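Long-range contact in PbICP-C (Plasmodium berghei, PDB 3PNR), which probably inhibits papain-like cysteine proteases, as the C-terminal, chagasin-like domain of the parasite's inhibitor of cysteine peptidases: residues G66-E78 and T91-P105. Residues are numbered along the deposited sequence; the frame is centred on the assembly and turned at random.
Sequences GYLWVLLGIHKDE and TKKSFFSEEISVTQP. With CD (cadmium ion), chain F.
L71 and Q104 join the two segments through a pair of hydrogen bonds. The Q104 amide lies against the backbone of L71: L71 N donates to Q104 OE1 at 2.9 Å, from a direction tilted 30° out of the carbonyl plane, and Q104 NE2 returns a bond to L71 O at 2.8 Å, in the carbonyl plane on a lone pair. A bend at chi2 (-70°) turns the glutamine chain toward L71, and the second N-H of NE2 reaches K93 O, fixing the rotation of the amide. Beside it P105 CD packs on L71 CB, and P105 CG sits 4.1 Å from W69 CB.

Farther along strand 68-75, I74 and L71 share the apolar packing. L71 CD2 reaches toward V102 and F95 CB. I74 CG1 lies over the centre of the F95 ring, a CH-pi contact 3.5 Å from the centroid, while CD1 meets V102 CG2 and CG2 meets I100 CG2. The two strands, 68-75 and 100-102, run nearly antiparallel (171°) with axes 9.1 Å apart. They belong to different sheets, so side chains fill the interface of a beta-sandwich, consistent with the immunoglobulin-like fold of chagasin-type inhibitors.

The other end is looser and solvent-facing. There K76 NZ reaches E99 OE1 at 3.2 Å from above the carboxylate plane, and H75, pointing away from 91-105, shares a cadmium ion with D77 and a water. The chemistry thus grades from a buried side-chain amide paired with a backbone N-H and C=O, through apolar contacts, to a single surface salt bridge that is probably weakened by water.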
ATOM      1  N   GLY B  66      -3.443  -3.521   0.007  1.00 41.76           N
ATOM      2  CA  GLY B  66      -3.703  -4.198   1.268  1.00 39.63           C
ATOM      3  C   GLY B  66      -4.588  -5.433   1.111  1.00 42.55           C
ATOM      4  O   GLY B  66      -4.825  -6.168   2.062  1.00 42.70           O
ATOM      5  N   TYR B  67      -5.094  -5.644  -0.097  1.00 50.04           N
ATOM      6  CA  TYR B  67      -5.789  -6.872  -0.440  1.00 51.12           C
ATOM      7  C   TYR B  67      -4.809  -7.954  -0.878  1.00 54.72           C
ATOM      8  O   TYR B  67      -3.852  -7.675  -1.607  1.00 61.71           O
ATOM      9  CB  TYR B  67      -6.779  -6.619  -1.573  1.00 41.19           C
ATOM     10  CG  TYR B  67      -7.917  -5.717  -1.188  1.00 50.55           C
ATOM     11  CD1 TYR B  67      -7.740  -4.336  -1.113  1.00 49.05           C
ATOM     12  CD2 TYR B  67      -9.178  -6.236  -0.905  1.00 54.70           C
ATOM     13  CE1 TYR B  67      -8.783  -3.500  -0.757  1.00 46.98           C
ATOM     14  CE2 TYR B  67     -10.233  -5.404  -0.552  1.00 54.60           C
ATOM     15  CZ  TYR B  67     -10.027  -4.039  -0.478  1.00 52.24           C
ATOM     16  OH  TYR B  67     -11.061  -3.205  -0.129  1.00 51.33           O
ATOM     17  N   LEU B  68      -5.048  -9.184  -0.432  1.00 54.79           N
ATOM     18  CA  LEU B  68      -4.355 -10.346  -0.999  1.00 63.08           C
ATOM     19  C   LEU B  68      -5.307 -11.495  -1.372  1.00 60.62           C
ATOM     20  O   LEU B  68      -6.409 -11.604  -0.841  1.00 66.59           O
ATOM     21  CB  LEU B  68      -3.211 -10.839  -0.095  1.00 62.60           C
ATOM     22  CG  LEU B  68      -3.418 -11.229   1.373  1.00 60.92           C
ATOM     23  CD1 LEU B  68      -4.885 -11.416   1.739  1.00 63.13           C
ATOM     24  CD2 LEU B  68      -2.624 -12.494   1.671  1.00 56.20           C
ATOM     25  N   TRP B  69      -4.872 -12.335  -2.304  1.00 60.09           N
ATOM     26  CA  TRP B  69      -5.621 -13.525  -2.691  1.00 51.45           C
ATOM     27  C   TRP B  69      -5.323 -14.683  -1.743  1.00 52.98           C
ATOM     28  O   TRP B  69      -4.158 -15.052  -1.548  1.00 47.79           O
ATOM     29  CB  TRP B  69      -5.234 -13.940  -4.106  1.00 45.51           C
ATOM     30  CG  TRP B  69      -5.796 -13.072  -5.174  1.00 44.43           C
ATOM     31  CD1 TRP B  69      -5.143 -12.097  -5.859  1.00 40.55           C
ATOM     32  CD2 TRP B  69      -7.139 -13.100  -5.691  1.00 47.81           C
ATOM     33  NE1 TRP B  69      -5.991 -11.511  -6.771  1.00 45.91           N
ATOM     34  CE2 TRP B  69      -7.220 -12.111  -6.689  1.00 47.29           C
ATOM     35  CE3 TRP B  69      -8.277 -13.864  -5.400  1.00 48.27           C
ATOM     36  CZ2 TRP B  69      -8.393 -11.866  -7.405  1.00 53.15           C
ATOM     37  CZ3 TRP B  69      -9.444 -13.622  -6.112  1.00 48.59           C
ATOM     38  CH2 TRP B  69      -9.492 -12.632  -7.102  1.00 55.27           C
ATOM     39  N   VAL B  70      -6.377 -15.257  -1.166  1.00 57.18           N
ATOM     40  CA  VAL B  70      -6.248 -16.405  -0.269  1.00 56.98           C
ATOM     41  C   VAL B  70      -7.107 -17.582  -0.737  1.00 58.57           C
ATOM     42  O   VAL B  70      -8.288 -17.412  -1.052  1.00 60.88           O
ATOM     43  CB  VAL B  70      -6.663 -16.020   1.155  1.00 53.19           C
ATOM     44  CG1 VAL B  70      -6.345 -17.135   2.141  1.00 47.21           C
ATOM     45  CG2 VAL B  70      -5.975 -14.749   1.558  1.00 55.97           C
ATOM     46  N   LEU B  71      -6.517 -18.772  -0.802  1.00 61.07           N
ATOM     47  CA  LEU B  71      -7.306 -19.977  -1.057  1.00 57.16           C
ATOM     48  C   LEU B  71      -8.032 -20.344   0.223  1.00 56.89           C
ATOM     49  O   LEU B  71      -7.402 -20.645   1.236  1.00 52.77           O
ATOM     50  CB  LEU B  71      -6.436 -21.142  -1.512  1.00 58.27           C
ATOM     51  CG  LEU B  71      -7.122 -22.512  -1.394  1.00 59.79           C
ATOM     52  CD1 LEU B  71      -8.177 -22.718  -2.481  1.00 51.79           C
ATOM     53  CD2 LEU B  71      -6.089 -23.636  -1.416  1.00 56.35           C
ATOM     54  N   LEU B  72      -9.358 -20.312   0.176  1.00 62.39           N
ATOM     55  CA  LEU B  72     -10.160 -20.407   1.389  1.00 68.13           C
ATOM     56  C   LEU B  72     -10.761 -21.785   1.643  1.00 69.52           C
ATOM     57  O   LEU B  72     -11.080 -22.116   2.784  1.00 69.68           O
ATOM     58  CB  LEU B  72     -11.267 -19.348   1.382  1.00 67.16           C
ATOM     59  CG  LEU B  72     -10.816 -17.908   1.628  1.00 60.36           C
ATOM     60  CD1 LEU B  72     -11.990 -16.967   1.437  1.00 63.16           C
ATOM     61  CD2 LEU B  72     -10.208 -17.756   3.021  1.00 52.19           C
ATOM     62  N   GLY B  73     -10.932 -22.584   0.596  1.00 70.38           N
ATOM     63  CA  GLY B  73     -11.511 -23.899   0.795  1.00 77.44           C
ATOM     64  C   GLY B  73     -11.842 -24.722  -0.433  1.00 80.41           C
ATOM     65  O   GLY B  73     -12.025 -24.190  -1.531  1.00 77.93           O
ATOM     66  N   ILE B  74     -11.898 -26.038  -0.224  1.00 80.76           N
ATOM     67  CA  ILE B  74     -12.413 -26.991  -1.198  1.00 78.62           C
ATOM     68  C   ILE B  74     -13.648 -27.650  -0.582  1.00 75.22           C
ATOM     69  O   ILE B  74     -13.576 -28.173   0.532  1.00 78.30           O
ATOM     70  CB  ILE B  74     -11.373 -28.084  -1.515  1.00 79.42           C
ATOM     71  CG1 ILE B  74      -9.997 -27.466  -1.757  1.00 81.45           C
ATOM     72  CG2 ILE B  74     -11.799 -28.891  -2.733  1.00 78.35           C
ATOM     73  CD1 ILE B  74      -9.812 -26.919  -3.163  1.00 83.24           C
ATOM     74  N   HIS B  75     -14.778 -27.613  -1.286  1.00 69.90           N
ATOM     75  CA  HIS B  75     -16.021 -28.192  -0.764  1.00 69.46           C
ATOM     76  C   HIS B  75     -16.696 -29.138  -1.756  1.00 73.14           C
ATOM     77  O   HIS B  75     -16.565 -28.985  -2.972  1.00 73.35           O
ATOM     78  CB  HIS B  75     -17.023 -27.096  -0.378  1.00 67.25           C
ATOM     79  CG  HIS B  75     -16.444 -26.023   0.492  1.00 76.50           C
ATOM     80  ND1 HIS B  75     -16.400 -26.120   1.867  1.00 82.01           N
ATOM     81  CD2 HIS B  75     -15.889 -24.828   0.182  1.00 72.49           C
ATOM     82  CE1 HIS B  75     -15.838 -25.033   2.366  1.00 71.10           C
ATOM     83  NE2 HIS B  75     -15.518 -24.234   1.365  1.00 70.57           N
ATOM     84  N   LYS B  76     -17.424 -30.116  -1.230  1.00 74.31           N
ATOM     85  CA  LYS B  76     -18.342 -30.886  -2.059  1.00 74.49           C
ATOM     86  C   LYS B  76     -19.665 -30.143  -2.092  1.00 72.62           C
ATOM     87  O   LYS B  76     -20.320 -30.067  -3.131  1.00 73.57           O
ATOM     88  CB  LYS B  76     -18.529 -32.300  -1.514  1.00 77.54           C
ATOM     89  CG  LYS B  76     -17.411 -33.254  -1.894  1.00 82.07           C
ATOM     90  CD  LYS B  76     -17.258 -33.330  -3.407  1.00 85.99           C
ATOM     91  CE  LYS B  76     -15.922 -33.939  -3.809  1.00 88.25           C
ATOM     92  NZ  LYS B  76     -15.714 -35.284  -3.206  1.00 91.46           N
ATOM     93  N   ASP B  77     -20.040 -29.584  -0.944  1.00 71.55           N
ATOM     94  CA  ASP B  77     -21.221 -28.730  -0.834  1.00 77.77           C
ATOM     95  C   ASP B  77     -20.997 -27.385  -1.518  1.00 77.47           C
ATOM     96  O   ASP B  77     -19.916 -26.802  -1.419  1.00 84.11           O
ATOM     97  CB  ASP B  77     -21.555 -28.476   0.640  1.00 80.23           C
ATOM     98  CG  ASP B  77     -20.417 -27.793   1.388  1.00 82.24           C
ATOM     99  OD1 ASP B  77     -19.304 -28.362   1.404  1.00 85.57           O
ATOM    100  OD2 ASP B  77     -20.632 -26.692   1.952  1.00 73.31           O
ATOM    101  N   GLU B  78     -22.020 -26.894  -2.208  1.00 73.63           N
ATOM    102  CA  GLU B  78     -22.000 -25.527  -2.705  1.00 81.43           C
ATOM    103  C   GLU B  78     -21.807 -24.612  -1.500  1.00 85.80           C
ATOM    104  O   GLU B  78     -22.629 -24.616  -0.580  1.00 79.86           O
ATOM    105  CB  GLU B  78     -23.307 -25.193  -3.417  1.00 87.31           C
ATOM    106  CG  GLU B  78     -23.366 -23.787  -3.983  1.00 96.21           C
ATOM    107  CD  GLU B  78     -24.712 -23.470  -4.608  1.00108.44           C
ATOM    108  OE1 GLU B  78     -25.750 -23.791  -3.985  1.00108.73           O
ATOM    109  OE2 GLU B  78     -24.732 -22.901  -5.724  1.00113.04           O
ATOM    110  N   THR B  91      -2.940 -17.549   6.131  1.00 71.81           N
ATOM    111  CA  THR B  91      -3.388 -18.904   5.827  1.00 65.80           C
ATOM    112  C   THR B  91      -2.330 -19.620   5.002  1.00 67.89           C
ATOM    113  O   THR B  91      -2.271 -19.456   3.783  1.00 70.74           O
ATOM    114  CB  THR B  91      -4.731 -18.896   5.062  1.00 67.23           C
ATOM    115  OG1 THR B  91      -5.796 -18.565   5.962  1.00 72.51           O
ATOM    116  CG2 THR B  91      -5.014 -20.248   4.458  1.00 64.66           C
ATOM    117  N   LYS B  92      -1.500 -20.421   5.666  1.00 76.19           N
ATOM    118  CA  LYS B  92      -0.338 -21.032   5.010  1.00 86.21           C
ATOM    119  C   LYS B  92      -0.598 -22.360   4.288  1.00 85.70           C
ATOM    120  O   LYS B  92      -0.101 -22.577   3.180  1.00 84.68           O
ATOM    121  CB  LYS B  92       0.825 -21.182   5.997  1.00 89.52           C
ATOM    122  CG  LYS B  92       1.608 -19.898   6.219  1.00 95.35           C
ATOM    123  CD  LYS B  92       3.031 -20.188   6.675  1.00101.76           C
ATOM    124  CE  LYS B  92       3.945 -18.988   6.443  1.00104.55           C
ATOM    125  NZ  LYS B  92       5.388 -19.346   6.555  1.00103.22           N
ATOM    126  N   LYS B  93      -1.376 -23.241   4.909  1.00 83.57           N
ATOM    127  CA  LYS B  93      -1.621 -24.570   4.353  1.00 78.49           C
ATOM    128  C   LYS B  93      -2.217 -24.552   2.941  1.00 74.57           C
ATOM    129  O   LYS B  93      -3.207 -23.861   2.684  1.00 69.26           O
ATOM    130  CB  LYS B  93      -2.538 -25.379   5.276  1.00 75.73           C
ATOM    131  CG  LYS B  93      -2.068 -25.481   6.715  1.00 73.62           C
ATOM    132  CD  LYS B  93      -2.893 -26.500   7.484  1.00 67.63           C
ATOM    133  CE  LYS B  93      -2.779 -27.886   6.857  1.00 70.96           C
ATOM    134  NZ  LYS B  93      -3.741 -28.870   7.451  1.00 73.78           N
ATOM    135  N   SER B  94      -1.604 -25.321   2.038  1.00 73.04           N
ATOM    136  CA  SER B  94      -2.194 -25.639   0.738  1.00 68.68           C
ATOM    137  C   SER B  94      -3.107 -26.851   0.888  1.00 68.16           C
ATOM    138  O   SER B  94      -3.113 -27.503   1.932  1.00 58.35           O
ATOM    139  CB  SER B  94      -1.111 -25.934  -0.301  1.00 68.97           C
ATOM    140  OG  SER B  94      -0.647 -24.745  -0.916  1.00 72.31           O
ATOM    141  N   PHE B  95      -3.882 -27.161  -0.149  1.00 78.27           N
ATOM    142  CA  PHE B  95      -4.833 -28.269  -0.052  1.00 83.51           C
ATOM    143  C   PHE B  95      -4.375 -29.546  -0.748  1.00 84.02           C
ATOM    144  O   PHE B  95      -4.243 -29.583  -1.972  1.00 81.39           O
ATOM    145  CB  PHE B  95      -6.220 -27.875  -0.564  1.00 82.69           C
ATOM    146  CG  PHE B  95      -7.280 -28.891  -0.239  1.00 82.34           C
ATOM    147  CD1 PHE B  95      -7.943 -28.856   0.985  1.00 72.83           C
ATOM    148  CD2 PHE B  95      -7.596 -29.901  -1.141  1.00 77.21           C
ATOM    149  CE1 PHE B  95      -8.912 -29.794   1.297  1.00 66.21           C
ATOM    150  CE2 PHE B  95      -8.562 -30.839  -0.837  1.00 72.23           C
ATOM    151  CZ  PHE B  95      -9.221 -30.786   0.387  1.00 71.48           C
ATOM    152  N   PHE B  96      -4.152 -30.595   0.043  1.00 85.71           N
ATOM    153  CA  PHE B  96      -3.724 -31.887  -0.491  1.00 85.44           C
ATOM    154  C   PHE B  96      -4.579 -33.031   0.048  1.00 83.12           C
ATOM    155  O   PHE B  96      -4.531 -33.347   1.235  1.00 76.16           O
ATOM    156  CB  PHE B  96      -2.248 -32.142  -0.172  1.00 82.02           C
ATOM    157  CG  PHE B  96      -1.333 -31.034  -0.613  1.00 81.26           C
ATOM    158  CD1 PHE B  96      -1.157 -30.756  -1.959  1.00 84.71           C
ATOM    159  CD2 PHE B  96      -0.645 -30.272   0.319  1.00 79.56           C
ATOM    160  CE1 PHE B  96      -0.312 -29.734  -2.369  1.00 83.52           C
ATOM    161  CE2 PHE B  96       0.199 -29.250  -0.083  1.00 80.13           C
ATOM    162  CZ  PHE B  96       0.369 -28.983  -1.430  1.00 81.14           C
ATOM    163  N   SER B  97      -5.370 -33.644  -0.829  1.00 91.84           N
ATOM    164  CA  SER B  97      -6.168 -34.807  -0.450  1.00 96.65           C
ATOM    165  C   SER B  97      -6.012 -35.927  -1.475  1.00100.27           C
ATOM    166  O   SER B  97      -5.340 -35.761  -2.495  1.00 96.60           O
ATOM    167  CB  SER B  97      -7.647 -34.437  -0.288  1.00 93.04           C
ATOM    168  OG  SER B  97      -8.279 -34.266  -1.547  1.00 90.70           O
ATOM    169  N   GLU B  98      -6.629 -37.070  -1.196  1.00107.69           N
ATOM    170  CA  GLU B  98      -6.587 -38.198  -2.115  1.00110.98           C
ATOM    171  C   GLU B  98      -7.267 -37.842  -3.433  1.00108.28           C
ATOM    172  O   GLU B  98      -6.837 -38.275  -4.501  1.00109.87           O
ATOM    173  CB  GLU B  98      -7.252 -39.427  -1.488  1.00119.75           C
ATOM    174  CG  GLU B  98      -8.696 -39.205  -1.043  1.00127.91           C
ATOM    175  CD  GLU B  98      -9.408 -40.500  -0.676  1.00132.20           C
ATOM    176  OE1 GLU B  98      -8.726 -41.469  -0.275  1.00134.77           O
ATOM    177  OE2 GLU B  98     -10.653 -40.548  -0.789  1.00130.69           O
ATOM    178  N   GLU B  99      -8.321 -37.035  -3.350  1.00105.30           N
ATOM    179  CA  GLU B  99      -9.132 -36.695  -4.514  1.00106.10           C
ATOM    180  C   GLU B  99      -8.576 -35.522  -5.315  1.00104.46           C
ATOM    181  O   GLU B  99      -8.579 -35.545  -6.546  1.00105.60           O
ATOM    182  CB  GLU B  99     -10.565 -36.380  -4.082  1.00112.67           C
ATOM    183  CG  GLU B  99     -11.197 -37.447  -3.208  1.00122.33           C
ATOM    184  CD  GLU B  99     -12.552 -37.032  -2.678  1.00131.00           C
ATOM    185  OE1 GLU B  99     -12.702 -35.857  -2.280  1.00133.27           O
ATOM    186  OE2 GLU B  99     -13.468 -37.880  -2.656  1.00135.85           O
ATOM    187  N   ILE B 100      -8.105 -34.495  -4.615  1.00100.69           N
ATOM    188  CA  ILE B 100      -7.687 -33.259  -5.271  1.00 94.86           C
ATOM    189  C   ILE B 100      -6.580 -32.543  -4.500  1.00 89.52           C
ATOM    190  O   ILE B 100      -6.423 -32.734  -3.294  1.00 85.11           O
ATOM    191  CB  ILE B 100      -8.888 -32.297  -5.442  1.00 85.64           C
ATOM    192  CG1 ILE B 100      -8.530 -31.124  -6.365  1.00 77.75           C
ATOM    193  CG2 ILE B 100      -9.383 -31.815  -4.075  1.00 78.67           C
ATOM    194  CD1 ILE B 100      -9.748 -30.440  -6.987  1.00 66.69           C
ATOM    195  N   SER B 101      -5.811 -31.720  -5.205  1.00 87.66           N
ATOM    196  CA  SER B 101      -4.809 -30.886  -4.549  1.00 94.38           C
ATOM    197  C   SER B 101      -4.773 -29.470  -5.141  1.00 88.68           C
ATOM    198  O   SER B 101      -4.676 -29.291  -6.364  1.00 79.29           O
ATOM    199  CB  SER B 101      -3.425 -31.537  -4.614  1.00 96.29           C
ATOM    200  OG  SER B 101      -2.834 -31.337  -5.884  1.00 98.71           O
ATOM    201  N   VAL B 102      -4.870 -28.471  -4.263  1.00 81.62           N
ATOM    202  CA  VAL B 102      -4.810 -27.071  -4.678  1.00 81.42           C
ATOM    203  C   VAL B 102      -3.909 -26.228  -3.765  1.00 75.40           C
ATOM    204  O   VAL B 102      -3.930 -26.357  -2.536  1.00 68.09           O
ATOM    205  CB  VAL B 102      -6.214 -26.433  -4.787  1.00 79.28           C
ATOM    206  CG1 VAL B 102      -6.166 -25.229  -5.717  1.00 77.12           C
ATOM    207  CG2 VAL B 102      -7.235 -27.453  -5.293  1.00 69.63           C
ATOM    208  N   THR B 103      -3.114 -25.360  -4.379  1.00 75.47           N
ATOM    209  CA  THR B 103      -2.108 -24.595  -3.652  1.00 76.51           C
ATOM    210  C   THR B 103      -2.558 -23.172  -3.329  1.00 71.79           C
ATOM    211  O   THR B 103      -3.338 -22.578  -4.074  1.00 68.60           O
ATOM    212  CB  THR B 103      -0.815 -24.517  -4.466  1.00 72.00           C
ATOM    213  OG1 THR B 103      -1.120 -24.037  -5.781  1.00 70.47           O
ATOM    214  CG2 THR B 103      -0.175 -25.891  -4.569  1.00 66.99           C
ATOM    215  N   GLN B 104      -2.064 -22.635  -2.215  1.00 68.59           N
ATOM    216  CA  GLN B 104      -2.283 -21.231  -1.875  1.00 70.85           C
ATOM    217  C   GLN B 104      -1.659 -20.348  -2.948  1.00 75.05           C
ATOM    218  O   GLN B 104      -0.571 -20.649  -3.443  1.00 74.59           O
ATOM    219  CB  GLN B 104      -1.666 -20.899  -0.513  1.00 66.95           C
ATOM    220  CG  GLN B 104      -2.456 -21.409   0.681  1.00 66.17           C
ATOM    221  CD  GLN B 104      -3.773 -20.670   0.878  1.00 68.02           C
ATOM    222  OE1 GLN B 104      -3.993 -19.595   0.317  1.00 67.09           O
ATOM    223  NE2 GLN B 104      -4.655 -21.251   1.680  1.00 65.16           N
ATOM    224  N   PRO B 105      -2.343 -19.253  -3.322  1.00 76.60           N
ATOM    225  CA  PRO B 105      -1.749 -18.400  -4.358  1.00 73.69           C
ATOM    226  C   PRO B 105      -0.373 -17.884  -3.933  1.00 66.94           C
ATOM    227  O   PRO B 105      -0.165 -17.575  -2.758  1.00 63.55           O
ATOM    228  CB  PRO B 105      -2.757 -17.249  -4.492  1.00 67.19           C
ATOM    229  CG  PRO B 105      -4.052 -17.816  -3.997  1.00 62.96           C
ATOM    230  CD  PRO B 105      -3.664 -18.765  -2.886  1.00 68.61           C
TER
HETATM  231 CD    CD F 355     -18.242 -27.232   3.002  1.00 75.59          CD
HETATM  232  O   HOH W   1     -16.115 -28.015   4.102  1.00 54.40           O